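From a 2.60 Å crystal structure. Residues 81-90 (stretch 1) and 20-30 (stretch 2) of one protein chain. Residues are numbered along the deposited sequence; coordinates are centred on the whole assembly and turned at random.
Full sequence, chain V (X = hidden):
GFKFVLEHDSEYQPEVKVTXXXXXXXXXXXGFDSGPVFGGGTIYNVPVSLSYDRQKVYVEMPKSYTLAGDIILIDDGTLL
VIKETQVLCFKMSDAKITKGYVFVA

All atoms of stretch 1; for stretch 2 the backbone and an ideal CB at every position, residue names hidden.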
# COMPACT_ATOMS: atom_id res chain seq x y z
N VAL V 81 7.06 55.88 7.97
CA VAL V 81 7.57 57.22 8.16
C VAL V 81 7.06 57.54 9.57
O VAL V 81 5.86 57.47 9.81
CB VAL V 81 7.11 58.25 7.11
CG1 VAL V 81 7.70 59.61 7.42
CG2 VAL V 81 7.47 57.79 5.69
N ILE V 82 7.99 57.78 10.50
CA ILE V 82 7.66 58.10 11.90
C ILE V 82 8.14 59.51 12.28
O ILE V 82 9.32 59.83 12.13
CB ILE V 82 8.18 57.03 12.90
CG1 ILE V 82 7.85 55.61 12.42
CG2 ILE V 82 7.64 57.28 14.31
CD1 ILE V 82 8.51 54.43 13.18
N LYS V 83 7.20 60.36 12.75
CA LYS V 83 7.46 61.70 13.26
C LYS V 83 6.79 61.73 14.63
O LYS V 83 5.58 61.96 14.72
CB LYS V 83 6.92 62.80 12.31
CG LYS V 83 7.35 64.22 12.69
CD LYS V 83 6.85 65.26 11.71
CE LYS V 83 6.46 66.56 12.39
NZ LYS V 83 5.22 66.43 13.22
N GLU V 84 7.57 61.41 15.67
CA GLU V 84 7.18 61.35 17.08
C GLU V 84 6.11 60.26 17.29
O GLU V 84 6.43 59.09 17.13
CB GLU V 84 6.76 62.73 17.67
CG GLU V 84 7.71 63.90 17.44
CD GLU V 84 7.09 65.29 17.48
OE1 GLU V 84 5.92 65.47 17.05
OE2 GLU V 84 7.80 66.23 17.91
N THR V 85 4.85 60.63 17.60
CA THR V 85 3.73 59.71 17.81
C THR V 85 3.00 59.36 16.51
O THR V 85 2.18 58.44 16.51
CB THR V 85 2.73 60.30 18.83
OG1 THR V 85 2.03 61.43 18.29
CG2 THR V 85 3.37 60.65 20.15
N GLN V 86 3.24 60.11 15.44
CA GLN V 86 2.56 59.95 14.15
C GLN V 86 3.31 59.04 13.18
O GLN V 86 4.51 59.20 12.97
CB GLN V 86 2.27 61.34 13.53
CG GLN V 86 1.44 61.35 12.24
CD GLN V 86 0.04 60.80 12.31
OE1 GLN V 86 -0.66 60.91 13.34
NE2 GLN V 86 -0.41 60.25 11.17
N VAL V 87 2.57 58.06 12.61
CA VAL V 87 3.10 57.10 11.65
C VAL V 87 2.29 57.13 10.35
O VAL V 87 1.07 57.24 10.38
CB VAL V 87 3.18 55.65 12.23
CG1 VAL V 87 3.74 54.66 11.20
CG2 VAL V 87 4.00 55.58 13.52
N LEU V 88 3.00 57.08 9.21
CA LEU V 88 2.50 56.93 7.85
C LEU V 88 3.06 55.55 7.37
O LEU V 88 4.28 55.35 7.25
CB LEU V 88 2.95 58.09 6.94
CG LEU V 88 2.25 58.19 5.57
CD1 LEU V 88 0.75 58.52 5.71
CD2 LEU V 88 2.93 59.24 4.70
N CYS V 89 2.16 54.57 7.23
CA CYS V 89 2.48 53.18 6.91
C CYS V 89 2.22 52.82 5.46
O CYS V 89 1.11 53.03 4.96
CB CYS V 89 1.72 52.27 7.87
SG CYS V 89 1.93 50.50 7.58
N PHE V 90 3.24 52.25 4.79
CA PHE V 90 3.15 51.82 3.39
C PHE V 90 3.23 50.31 3.36
O PHE V 90 4.23 49.75 3.80
CB PHE V 90 4.28 52.45 2.54
CG PHE V 90 4.25 53.96 2.43
CD1 PHE V 90 3.70 54.58 1.31
CD2 PHE V 90 4.80 54.76 3.43
CE1 PHE V 90 3.68 55.97 1.20
CE2 PHE V 90 4.78 56.16 3.32
CZ PHE V 90 4.23 56.76 2.20
N UNK V 20 -2.62 55.82 8.14
CA UNK V 20 -2.19 56.88 9.05
C UNK V 20 -2.72 56.57 10.44
O UNK V 20 -3.92 56.30 10.61
CB UNK V 20 -2.67 58.25 8.58
N UNK V 21 -1.84 56.59 11.43
CA UNK V 21 -2.19 56.31 12.83
C UNK V 21 -1.19 56.94 13.80
O UNK V 21 -0.03 57.19 13.46
CB UNK V 21 -2.26 54.80 13.07
N UNK V 22 -1.66 57.17 15.03
CA UNK V 22 -0.97 57.79 16.15
C UNK V 22 -0.84 56.79 17.31
O UNK V 22 -1.71 55.92 17.50
CB UNK V 22 -1.71 59.05 16.60
N UNK V 23 0.21 56.96 18.13
CA UNK V 23 0.45 56.17 19.34
C UNK V 23 0.67 54.67 19.18
O UNK V 23 0.43 53.90 20.11
CB UNK V 23 -0.74 56.37 20.28
N UNK V 24 1.20 54.25 18.03
CA UNK V 24 1.49 52.83 17.81
C UNK V 24 2.62 52.43 18.77
O UNK V 24 3.33 53.28 19.28
CB UNK V 24 1.87 52.56 16.35
N UNK V 25 2.76 51.14 19.02
CA UNK V 25 3.78 50.56 19.89
C UNK V 25 5.16 51.21 19.66
O UNK V 25 5.61 51.30 18.52
CB UNK V 25 3.86 49.05 19.66
N UNK V 26 5.74 51.77 20.72
CA UNK V 26 7.05 52.40 20.70
C UNK V 26 7.12 53.80 20.14
O UNK V 26 8.23 54.32 19.97
CB UNK V 26 8.01 51.52 19.90
N UNK V 27 5.96 54.45 19.87
CA UNK V 27 5.93 55.82 19.36
C UNK V 27 5.37 56.77 20.40
O UNK V 27 5.48 57.99 20.25
CB UNK V 27 5.10 55.90 18.08
N UNK V 28 4.78 56.22 21.47
CA UNK V 28 4.19 56.97 22.58
C UNK V 28 5.23 57.91 23.22
O UNK V 28 6.38 57.51 23.39
CB UNK V 28 3.63 56.01 23.63
N UNK V 29 4.82 59.16 23.53
CA UNK V 29 5.69 60.21 24.09
C UNK V 29 6.37 59.79 25.39
O UNK V 29 7.60 59.87 25.49
CB UNK V 29 4.88 61.48 24.34
N UNK V 30 5.58 59.32 26.37
CA UNK V 30 6.10 58.95 27.69
C UNK V 30 6.46 57.46 27.88
O UNK V 30 6.34 56.91 28.98
CB UNK V 30 5.06 59.34 28.74

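Position 20 lies in a strand antiparallel to residues 86-90 and pairs with Leu 88 without hydrogen bonds; its CB points to the face that carries Gln 86 and Leu 88. The ideal CB sits 4.0 Å from Gln 86 NE2, an amide donor, and 4.5 Å from Leu 88 CD1. A small polar residue that can accept would suit, though a short apolar one could rest near the leucine. The deposited residue is Ser 20: with chi1 in t, its OG accepts a weak hydrogen bond from Gln 86 NE2 at 2.8 Å.

Position 21 pairs with Val 87 in the hydrogen-bonded register. The backbone supplies both bonds, from N of 21 to Val 87 O at 3.2 Å and from Val 87 N to O of 21 at 2.9 Å, so they depend on no side chain, beyond the N-H of position 21 that proline would lack. CB points to the face of Val 87, and the nearest atom to the ideal CB is Val 87 O at 4.9 Å, which leaves room for something long. Val 87 and Cys 89 offer an apolar surface that an aromatic or large aliphatic residue could cover. It is Tyr 21, whose p rotamer brings the ring across both residues, with CE2 3.7 Å from Val 87 CB and CE1 3.5 Å from Cys 89 CB.

At position 22, opposite Gln 86, CB returns to the glutamine's face. The ideal CB is 3.9 Å from Gln 86 OE1, and the region beyond is open on the side of stretch 1, so a long polar chain fits well; threonine is also plausible. Lys 22 lays its aliphatic part beside the turn, CG lying 3.6 Å from Thr 85 OG1.

Position 23 has phi/psi of 62/29, a left-handed conformation that favours glycine, asparagine or aspartate. CB points away, but the backbone N donates to Thr 85 O at 2.9 Å. Asn 23 tolerates this conformation, and its side chain bends back until OD1 is 3.7 Å from Thr 85 CG2.

Position 24 points toward stretch 1, its ideal CB 4.7 Å from Val 87 CG2; a small apolar residue is reasonable, and it is Ala 24. Position 25 is out of reach and little constrained; it is Ile 25. Position 26, with phi 80°, favours glycine and is Gly 26.

Position 27 points toward stretch 1, its ideal CB 3.6 Å from Glu 84 O. A compact side chain is needed, and valine, serine or threonine could serve. Thr 27 places CG2 3.9 Å from both Ile 82 CG2 and Val 87 CG2, while OG1 donates to Ala 24 O at 2.7 Å, bracing the loop.

Position 28 points away, which leaves its type open; it is Glu 28, whose OE1 weakly accepts from Gly 26 N. Position 29 lies sideways near Thr 85 CG2; small residues suit, and Thr 29 brings OG1 within 3.2 Å of that methyl. Position 30 is out of reach, so many types would suit; it is Asp 30.

Stretch 2 20-30: SYKNAIGTETD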
# COMPACT_ATOMS: atom_id res chain seq x y z
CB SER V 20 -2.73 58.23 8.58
OG SER V 20 -2.28 59.28 9.40
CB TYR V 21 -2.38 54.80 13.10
CG TYR V 21 -1.26 53.93 12.60
CD1 TYR V 21 -1.28 53.41 11.31
CD2 TYR V 21 -0.16 53.64 13.40
CE1 TYR V 21 -0.22 52.66 10.81
CE2 TYR V 21 0.90 52.88 12.93
CZ TYR V 21 0.87 52.40 11.63
OH TYR V 21 1.91 51.64 11.16
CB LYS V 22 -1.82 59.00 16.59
CG LYS V 22 -1.14 60.00 17.52
CD LYS V 22 -2.01 61.22 17.82
CE LYS V 22 -1.90 62.31 16.77
NZ LYS V 22 -2.11 63.67 17.34
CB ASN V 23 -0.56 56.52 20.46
CG ASN V 23 -0.28 57.84 21.13
OD1 ASN V 23 0.88 58.18 21.43
ND2 ASN V 23 -1.34 58.60 21.39
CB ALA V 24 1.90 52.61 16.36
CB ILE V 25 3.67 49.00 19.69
CG1 ILE V 25 3.15 48.30 20.92
CG2 ILE V 25 4.87 48.26 19.07
CD1 ILE V 25 1.67 48.39 21.07
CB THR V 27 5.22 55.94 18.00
OG1 THR V 27 3.85 55.64 18.17
CG2 THR V 27 5.84 55.07 16.93
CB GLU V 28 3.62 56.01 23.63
CG GLU V 28 2.74 54.90 23.09
CD GLU V 28 3.33 53.49 23.07
OE1 GLU V 28 4.53 53.34 22.73
OE2 GLU V 28 2.58 52.53 23.37
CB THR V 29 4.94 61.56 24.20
OG1 THR V 29 4.33 61.88 22.96
CG2 THR V 29 5.87 62.71 24.60
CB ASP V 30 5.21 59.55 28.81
CG ASP V 30 5.98 60.06 30.03
OD1 ASP V 30 7.06 60.70 29.85
OD2 ASP V 30 5.48 59.85 31.17
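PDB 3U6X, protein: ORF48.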